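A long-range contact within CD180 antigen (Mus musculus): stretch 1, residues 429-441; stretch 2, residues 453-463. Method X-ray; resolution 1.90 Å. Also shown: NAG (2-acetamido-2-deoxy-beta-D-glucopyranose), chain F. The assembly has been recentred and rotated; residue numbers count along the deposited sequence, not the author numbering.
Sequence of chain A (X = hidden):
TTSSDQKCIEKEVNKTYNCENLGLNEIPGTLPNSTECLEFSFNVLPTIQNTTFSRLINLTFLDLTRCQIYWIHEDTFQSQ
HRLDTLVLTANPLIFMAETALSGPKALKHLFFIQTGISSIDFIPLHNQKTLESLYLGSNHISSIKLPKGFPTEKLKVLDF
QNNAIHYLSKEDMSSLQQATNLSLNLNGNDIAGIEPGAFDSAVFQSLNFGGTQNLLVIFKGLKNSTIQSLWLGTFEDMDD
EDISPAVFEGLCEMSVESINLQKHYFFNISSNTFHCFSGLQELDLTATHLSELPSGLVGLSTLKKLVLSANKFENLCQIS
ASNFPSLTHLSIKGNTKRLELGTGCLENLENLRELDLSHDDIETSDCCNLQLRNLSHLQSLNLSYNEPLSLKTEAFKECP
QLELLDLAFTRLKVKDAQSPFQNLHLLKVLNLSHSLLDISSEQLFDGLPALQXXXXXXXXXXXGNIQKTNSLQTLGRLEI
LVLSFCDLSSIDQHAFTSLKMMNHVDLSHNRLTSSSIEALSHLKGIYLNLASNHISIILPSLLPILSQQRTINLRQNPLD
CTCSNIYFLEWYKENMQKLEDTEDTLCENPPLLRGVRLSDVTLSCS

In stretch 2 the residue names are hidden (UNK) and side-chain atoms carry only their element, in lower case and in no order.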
ATOM      1  N   VAL A 429      32.892   9.111  38.129  1.00 18.34           N
ATOM      2  CA  VAL A 429      32.950   8.154  37.015  1.00 16.81           C
ATOM      3  C   VAL A 429      34.051   8.599  36.037  1.00 17.84           C
ATOM      4  O   VAL A 429      34.039   9.749  35.564  1.00 14.51           O
ATOM      5  CB  VAL A 429      31.615   8.053  36.229  1.00 17.46           C
ATOM      6  CG1 VAL A 429      31.781   7.115  35.016  1.00 20.26           C
ATOM      7  CG2 VAL A 429      30.471   7.545  37.109  1.00 18.32           C
ATOM      8  N   LEU A 430      34.988   7.695  35.742  1.00 15.33           N
ATOM      9  CA  LEU A 430      36.110   8.020  34.853  1.00 17.45           C
ATOM     10  C   LEU A 430      36.282   6.850  33.872  1.00 17.53           C
ATOM     11  O   LEU A 430      36.502   5.702  34.312  1.00 17.05           O
ATOM     12  CB  LEU A 430      37.394   8.253  35.676  1.00 14.94           C
ATOM     13  CG  LEU A 430      38.709   8.518  34.953  1.00 18.36           C
ATOM     14  CD1 LEU A 430      38.604   9.708  33.980  1.00 16.87           C
ATOM     15  CD2 LEU A 430      39.821   8.782  35.971  1.00 20.58           C
ATOM     16  N   ASN A 431      36.143   7.125  32.567  1.00 14.92           N
ATOM     17  CA  ASN A 431      36.250   6.055  31.584  1.00 14.17           C
ATOM     18  C   ASN A 431      37.529   6.314  30.782  1.00 15.05           C
ATOM     19  O   ASN A 431      37.615   7.305  30.043  1.00 15.40           O
ATOM     20  CB  ASN A 431      34.995   5.966  30.672  1.00 13.48           C
ATOM     21  CG  ASN A 431      35.012   4.739  29.761  1.00 14.60           C
ATOM     22  OD1 ASN A 431      36.044   4.132  29.561  1.00 16.30           O
ATOM     23  ND2 ASN A 431      33.877   4.385  29.196  1.00 17.28           N
ATOM     24  N   LEU A 432      38.486   5.395  30.923  1.00 16.86           N
ATOM     25  CA  LEU A 432      39.790   5.463  30.240  1.00 15.45           C
ATOM     26  C   LEU A 432      40.033   4.235  29.367  1.00 15.55           C
ATOM     27  O   LEU A 432      41.193   3.837  29.131  1.00 16.48           O
ATOM     28  CB  LEU A 432      40.933   5.560  31.282  1.00 16.42           C
ATOM     29  CG  LEU A 432      40.848   6.822  32.200  1.00 17.78           C
ATOM     30  CD1 LEU A 432      41.888   6.853  33.304  1.00 21.29           C
ATOM     31  CD2 LEU A 432      40.987   8.097  31.371  1.00 20.33           C
ATOM     32  N   SER A 433      38.947   3.624  28.938  1.00 14.90           N
ATOM     33  CA  SER A 433      39.002   2.440  28.088  1.00 17.45           C
ATOM     34  C   SER A 433      39.915   2.740  26.892  1.00 17.67           C
ATOM     35  O   SER A 433      39.722   3.739  26.207  1.00 20.24           O
ATOM     36  CB  SER A 433      37.599   2.113  27.612  1.00 17.51           C
ATOM     37  OG  SER A 433      37.621   0.956  26.808  1.00 21.41           O
ATOM     38  N   HIS A 434      40.896   1.872  26.626  1.00 17.65           N
ATOM     39  CA  HIS A 434      41.847   2.080  25.483  1.00 20.59           C
ATOM     40  C   HIS A 434      42.588   3.394  25.418  1.00 22.27           C
ATOM     41  O   HIS A 434      43.025   3.799  24.353  1.00 25.67           O
ATOM     42  CB  HIS A 434      41.125   1.768  24.156  1.00 20.93           C
ATOM     43  CG  HIS A 434      40.546   0.393  24.131  1.00 22.88           C
ATOM     44  ND1 HIS A 434      41.148  -0.645  23.486  1.00 31.82           N
ATOM     45  CD2 HIS A 434      39.402  -0.113  24.703  1.00 25.19           C
ATOM     46  CE1 HIS A 434      40.410  -1.752  23.645  1.00 23.54           C
ATOM     47  NE2 HIS A 434      39.339  -1.431  24.389  1.00 28.64           N
ATOM     48  N   SER A 435      42.801   4.071  26.556  1.00 20.62           N
ATOM     49  CA  SER A 435      43.540   5.333  26.571  1.00 20.33           C
ATOM     50  C   SER A 435      45.065   5.031  26.539  1.00 23.06           C
ATOM     51  O   SER A 435      45.888   5.915  26.348  1.00 21.87           O
ATOM     52  CB  SER A 435      43.167   6.152  27.823  1.00 21.89           C
ATOM     53  OG  SER A 435      41.825   6.673  27.708  1.00 22.48           O
ATOM     54  N   LEU A 436      45.407   3.764  26.782  1.00 28.20           N
ATOM     55  CA  LEU A 436      46.785   3.239  26.722  1.00 30.55           C
ATOM     56  C   LEU A 436      47.691   3.886  27.749  1.00 33.02           C
ATOM     57  O   LEU A 436      48.809   4.244  27.425  1.00 31.53           O
ATOM     58  CB  LEU A 436      47.397   3.349  25.308  1.00 31.09           C
ATOM     59  CG  LEU A 436      46.570   2.790  24.156  1.00 36.20           C
ATOM     60  CD1 LEU A 436      47.328   2.835  22.830  1.00 33.19           C
ATOM     61  CD2 LEU A 436      46.056   1.388  24.465  1.00 37.65           C
ATOM     62  N   LEU A 437      47.195   4.054  28.978  1.00 30.04           N
ATOM     63  CA  LEU A 437      47.984   4.617  30.076  1.00 30.46           C
ATOM     64  C   LEU A 437      48.751   3.494  30.748  1.00 28.81           C
ATOM     65  O   LEU A 437      48.357   2.338  30.664  1.00 29.90           O
ATOM     66  CB  LEU A 437      47.081   5.266  31.131  1.00 28.83           C
ATOM     67  CG  LEU A 437      46.430   6.574  30.702  1.00 29.01           C
ATOM     68  CD1 LEU A 437      45.268   6.791  31.646  1.00 24.48           C
ATOM     69  CD2 LEU A 437      47.416   7.726  30.764  1.00 26.38           C
ATOM     70  N   ASP A 438      49.829   3.856  31.437  1.00 36.37           N
ATOM     71  CA  ASP A 438      50.584   2.890  32.232  1.00 34.08           C
ATOM     72  C   ASP A 438      49.992   2.951  33.644  1.00 25.91           C
ATOM     73  O   ASP A 438      50.165   3.922  34.388  1.00 29.90           O
ATOM     74  CB  ASP A 438      52.059   3.254  32.242  1.00 39.64           C
ATOM     75  CG  ASP A 438      52.885   2.393  33.204  1.00 40.45           C
ATOM     76  OD1 ASP A 438      54.069   2.716  33.373  1.00 54.24           O
ATOM     77  OD2 ASP A 438      52.383   1.410  33.789  1.00 36.71           O
ATOM     78  N   ILE A 439      49.290   1.900  34.000  1.00 26.51           N
ATOM     79  CA  ILE A 439      48.492   1.931  35.223  1.00 30.83           C
ATOM     80  C   ILE A 439      49.350   1.575  36.430  1.00 34.29           C
ATOM     81  O   ILE A 439      48.829   1.424  37.552  1.00 34.69           O
ATOM     82  CB  ILE A 439      47.288   0.975  35.115  1.00 31.02           C
ATOM     83  CG1 ILE A 439      46.484   1.260  33.844  1.00 36.42           C
ATOM     84  CG2 ILE A 439      46.359   1.118  36.317  1.00 35.58           C
ATOM     85  CD1 ILE A 439      46.031   2.713  33.756  1.00 29.23           C
ATOM     86  N   SER A 440      50.660   1.440  36.239  1.00 30.46           N
ATOM     87  CA  SER A 440      51.504   1.135  37.408  1.00 29.02           C
ATOM     88  C   SER A 440      51.988   2.417  38.127  1.00 35.00           C
ATOM     89  O   SER A 440      52.450   2.335  39.282  1.00 30.43           O
ATOM     90  CB  SER A 440      52.702   0.266  37.002  1.00 30.94           C
ATOM     91  OG  SER A 440      53.618   1.051  36.259  1.00 33.30           O
ATOM     92  N   SER A 441      51.895   3.586  37.453  1.00 28.91           N
ATOM     93  CA  SER A 441      52.364   4.862  38.025  1.00 30.95           C
ATOM     94  C   SER A 441      51.578   5.229  39.301  1.00 27.97           C
ATOM     95  O   SER A 441      50.360   5.346  39.258  1.00 29.79           O
ATOM     96  CB  SER A 441      52.209   5.985  37.020  1.00 29.73           C
ATOM     97  OG  SER A 441      52.542   7.216  37.669  1.00 36.01           O
ATOM     98  N   UNK A 453      33.837   4.683  40.061  1.00 18.94           N
ATOM     99  CA  UNK A 453      33.677   3.852  38.856  1.00 16.31           C
ATOM    100  C   UNK A 453      34.828   4.182  37.925  1.00 18.62           C
ATOM    101  O   UNK A 453      34.990   5.336  37.485  1.00 17.84           O
ATOM    102  n   UNK A 453      31.877   2.050  35.202  1.00 23.34           N
ATOM    103  n   UNK A 453      30.663   3.233  36.573  1.00 19.84           N
ATOM    104  c   UNK A 453      30.623   2.462  35.474  1.00 22.26           C
ATOM    105  c   UNK A 453      31.935   3.298  37.042  1.00 18.91           C
ATOM    106  c   UNK A 453      32.303   4.137  38.231  1.00 17.02           C
ATOM    107  c   UNK A 453      32.717   2.550  36.155  1.00 21.06           C
ATOM    108  N   UNK A 454      35.677   3.182  37.645  1.00 16.46           N
ATOM    109  CA  UNK A 454      36.850   3.423  36.790  1.00 16.58           C
ATOM    110  C   UNK A 454      36.911   2.355  35.731  1.00 18.79           C
ATOM    111  O   UNK A 454      36.981   1.146  36.068  1.00 17.70           O
ATOM    112  c   UNK A 454      40.624   3.349  37.886  1.00 20.11           C
ATOM    113  c   UNK A 454      39.486   3.550  36.893  1.00 19.47           C
ATOM    114  c   UNK A 454      39.548   4.931  36.228  1.00 17.45           C
ATOM    115  c   UNK A 454      38.141   3.396  37.604  1.00 16.90           C
ATOM    116  N   UNK A 455      36.851   2.765  34.455  1.00 18.04           N
ATOM    117  CA  UNK A 455      36.905   1.761  33.402  1.00 17.66           C
ATOM    118  C   UNK A 455      38.282   1.862  32.789  1.00 20.42           C
ATOM    119  O   UNK A 455      38.643   2.903  32.210  1.00 16.44           O
ATOM    120  c   UNK A 455      35.788   1.987  32.345  1.00 16.77           C
ATOM    121  c   UNK A 455      35.739   0.912  31.255  1.00 18.18           C
ATOM    122  n   UNK A 455      36.876   0.435  30.789  1.00 14.55           N
ATOM    123  o   UNK A 455      34.660   0.564  30.806  1.00 21.23           O
ATOM    124  N   UNK A 456      39.054   0.776  32.904  1.00 17.15           N
ATOM    125  CA  UNK A 456      40.372   0.715  32.287  1.00 15.75           C
ATOM    126  C   UNK A 456      40.523  -0.435  31.326  1.00 19.15           C
ATOM    127  O   UNK A 456      41.637  -0.981  31.160  1.00 20.66           O
ATOM    128  c   UNK A 456      42.635   1.317  35.378  1.00 21.51           C
ATOM    129  c   UNK A 456      41.615   1.719  34.352  1.00 21.23           C
ATOM    130  c   UNK A 456      42.059   2.989  33.629  1.00 21.24           C
ATOM    131  c   UNK A 456      41.433   0.574  33.366  1.00 18.78           C
ATOM    132  N   UNK A 457      39.439  -0.820  30.660  1.00 19.67           N
ATOM    133  CA  UNK A 457      39.534  -1.854  29.667  1.00 20.68           C
ATOM    134  C   UNK A 457      40.586  -1.475  28.625  1.00 23.39           C
ATOM    135  O   UNK A 457      40.648  -0.316  28.188  1.00 19.74           O
ATOM    136  o   UNK A 457      36.739  -3.237  26.094  1.00 48.67           O
ATOM    137  c   UNK A 457      38.124  -3.182  28.035  1.00 32.72           C
ATOM    138  n   UNK A 457      35.743  -3.545  28.066  1.00 42.18           N
ATOM    139  c   UNK A 457      36.798  -3.315  27.318  1.00 36.43           C
ATOM    140  c   UNK A 457      38.172  -2.031  29.000  1.00 21.66           C
ATOM    141  N   UNK A 458      41.407  -2.445  28.191  1.00 25.34           N
ATOM    142  CA  UNK A 458      42.415  -2.157  27.149  1.00 22.10           C
ATOM    143  C   UNK A 458      43.610  -1.263  27.506  1.00 26.64           C
ATOM    144  O   UNK A 458      44.258  -0.700  26.612  1.00 32.23           O
ATOM    145  N   UNK A 459      43.929  -1.106  28.788  1.00 23.22           N
ATOM    146  CA  UNK A 459      45.163  -0.427  29.166  1.00 22.75           C
ATOM    147  C   UNK A 459      46.212  -1.504  29.513  1.00 30.58           C
ATOM    148  O   UNK A 459      45.973  -2.684  29.225  1.00 30.11           O
ATOM    149  c   UNK A 459      44.118   1.740  29.906  1.00 27.18           C
ATOM    150  c   UNK A 459      44.945   0.535  30.323  1.00 23.65           C
ATOM    151  o   UNK A 459      44.664   2.767  29.543  1.00 28.38           O
ATOM    152  n   UNK A 459      42.800   1.583  29.898  1.00 22.47           N
ATOM    153  N   UNK A 460      47.327  -1.118  30.151  1.00 33.88           N
ATOM    154  CA  UNK A 460      48.439  -2.081  30.396  1.00 37.46           C
ATOM    155  C   UNK A 460      49.250  -1.861  31.636  1.00 36.64           C
ATOM    156  O   UNK A 460      49.338  -0.739  32.179  1.00 33.47           O
ATOM    157  c   UNK A 460      49.983   0.364  28.523  1.00 55.82           C
ATOM    158  c   UNK A 460      52.048   0.379  29.301  1.00 62.26           C
ATOM    159  c   UNK A 460      49.389  -2.126  29.202  1.00 41.14           C
ATOM    160  c   UNK A 460      50.254  -0.893  29.075  1.00 51.30           C
ATOM    161  n   UNK A 460      51.533  -0.842  29.541  1.00 55.27           N
ATOM    162  n   UNK A 460      51.102   1.117  28.669  1.00 58.27           N
ATOM    163  N   UNK A 461      49.872  -2.953  32.086  1.00 32.65           N
ATOM    164  CA  UNK A 461      50.809  -2.899  33.181  1.00 33.03           C
ATOM    165  C   UNK A 461      52.137  -3.432  32.654  1.00 34.77           C
ATOM    166  O   UNK A 461      52.141  -4.314  31.781  1.00 28.18           O
ATOM    167  c   UNK A 461      48.233  -2.053  37.014  1.00 33.14           C
ATOM    168  c   UNK A 461      50.334  -3.773  34.348  1.00 32.74           C
ATOM    169  c   UNK A 461      47.869  -3.358  34.610  1.00 34.84           C
ATOM    170  c   UNK A 461      46.772  -2.861  35.292  1.00 32.82           C
ATOM    171  c   UNK A 461      46.955  -2.201  36.495  1.00 32.90           C
ATOM    172  c   UNK A 461      49.158  -3.211  35.104  1.00 33.85           C
ATOM    173  c   UNK A 461      49.336  -2.551  36.316  1.00 37.48           C
ATOM    174  N   UNK A 462      53.258  -2.921  33.192  1.00 38.54           N
ATOM    175  CA  UNK A 462      54.558  -3.438  32.750  1.00 39.30           C
ATOM    176  C   UNK A 462      54.598  -4.970  32.911  1.00 34.83           C
ATOM    177  O   UNK A 462      54.299  -5.476  33.994  1.00 33.97           O
ATOM    178  c   UNK A 462      54.851  -1.525  34.173  1.00 40.24           C
ATOM    179  c   UNK A 462      55.553  -2.754  33.703  1.00 38.93           C
ATOM    180  c   UNK A 462      53.396  -1.884  34.240  1.00 39.76           C
ATOM    181  N   UNK A 463      54.892  -5.682  31.820  1.00 29.60           N
ATOM    182  CA  UNK A 463      55.017  -7.167  31.824  1.00 36.88           C
ATOM    183  C   UNK A 463      53.745  -7.940  32.211  1.00 31.57           C
ATOM    184  O   UNK A 463      53.835  -9.074  32.703  1.00 29.43           O
ATOM    185  c   UNK A 463      57.923  -7.144  31.054  1.00 50.19           C
ATOM    186  c   UNK A 463      57.487  -6.932  32.488  1.00 47.61           C
ATOM    187  c   UNK A 463      59.426  -7.267  30.994  1.00 53.48           C
ATOM    188  n   UNK A 463      59.842  -7.127  29.584  1.00 56.68           N
ATOM    189  c   UNK A 463      56.153  -7.603  32.754  1.00 36.75           C
TER
HETATM  190  C1  NAG F   1      32.630   5.048  29.437  1.00 17.50           C
HETATM  191  C2  NAG F   1      31.592   4.874  28.317  1.00 19.29           C
HETATM  192  C3  NAG F   1      30.271   5.524  28.786  1.00 18.97           C
HETATM  193  C4  NAG F   1      29.796   4.983  30.157  1.00 20.06           C
HETATM  194  C5  NAG F   1      30.943   5.043  31.176  1.00 19.13           C
HETATM  195  C6  NAG F   1      30.591   4.361  32.502  1.00 20.24           C
HETATM  196  C7  NAG F   1      32.242   4.853  25.929  1.00 20.70           C
HETATM  197  C8  NAG F   1      32.753   5.641  24.730  1.00 16.63           C
HETATM  198  N2  NAG F   1      32.088   5.510  27.074  1.00 17.93           N
HETATM  199  O3  NAG F   1      29.254   5.268  27.807  1.00 17.46           O
HETATM  200  O4  NAG F   1      28.790   5.853  30.703  1.00 21.96           O
HETATM  201  O5  NAG F   1      32.130   4.449  30.651  1.00 18.49           O
HETATM  202  O6  NAG F   1      30.196   3.024  32.264  1.00 21.57           O
HETATM  203  O7  NAG F   1      31.981   3.657  25.821  1.00 21.66           O

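Position 453 carries one carbon and then a five-membered ring of three carbons and two nitrogens, and lies beside Val-429 on the sheet face that also carries the sugar on Asn-431; its CB is 4.0 Å from Val-429 CG2. This is His-453, whose CE1 comes 3.3 Å from NAG O6. Its backbone O accepts from Leu-430 N at 2.9 Å.

Position 454 has four carbons forked at the second, on the opposite sheet face, packed against the side chain of Leu-430. The fork identifies Leu-454, and its CD1 is 3.9 Å from Leu-430 CD2.

At 455, two carbons end in one oxygen and one nitrogen, back on the face of Asn-431, with CB 3.5 Å from Asn-431 OD1: Asn-455. Its backbone works both ways, N donating to Leu-430 O (3.0 Å) and O accepting from Leu-432 N (2.8 Å).

Position 456 again shows four carbons forked at the second, set against Leu-432 and Ile-439. This is Leu-456; CD2 meets Leu-432 CB at 3.7 Å and CD1 meets Ile-439 CG2 at 3.8 Å, so one side chain touches both Leu-432, just after the strand, and Ile-439, beyond the turn.

Position 457 has three carbons, the third bearing oxygen and nitrogen, and its CB lies 3.7 Å from Ser-433 OG. It is Gln-457, and its backbone O takes the hydrogen bond from His-434 N at 2.7 Å.

Position 458 has no side-chain atoms, and its CA sits over the His-434 ring face, 4.1 Å from the centroid: Gly-458. Phi is 70°, and an ideal CB would stand 2.7 Å from His-434 CE1, a clash.

Position 459 has two carbons, then oxygen and nitrogen, reaching into the loop of stretch 1. As Asn-459 it donates from ND2 to Leu-432 O (2.9 Å) and accepts at OD1 from Leu-437 N (2.9 Å), while ND2 also bonds Leu-456 O within its own turn.

Position 460 bears one carbon and a five-membered ring with two nitrogens, one ring face over Asp-438 CA: His-460. Its backbone O accepts from Ile-439 N at 3.2 Å.

Position 461 has one carbon and a six-carbon ring, with Ile-439 CB over the ring face, 3.8 Å from its centroid: Phe-461.

At 462 three carbons close onto the backbone N, beside Ser-440: Pro-462, its CG 3.5 Å from Ser-440 OG.

Position 463, four carbons in a row ending in nitrogen, touches nothing on stretch 1; it is Lys-463.

The contact runs as a short parallel ladder, then two type II turns, then a single bridge two residues out of register. Asn-459 spans that shift by bonding backbone on stretch 1, while Leu-430, Leu-432, Leu-454 and Leu-456, with Ile-439 and Phe-461, pack together in the interior.

Stretch 2 453-463: HLNLQGNHFPK
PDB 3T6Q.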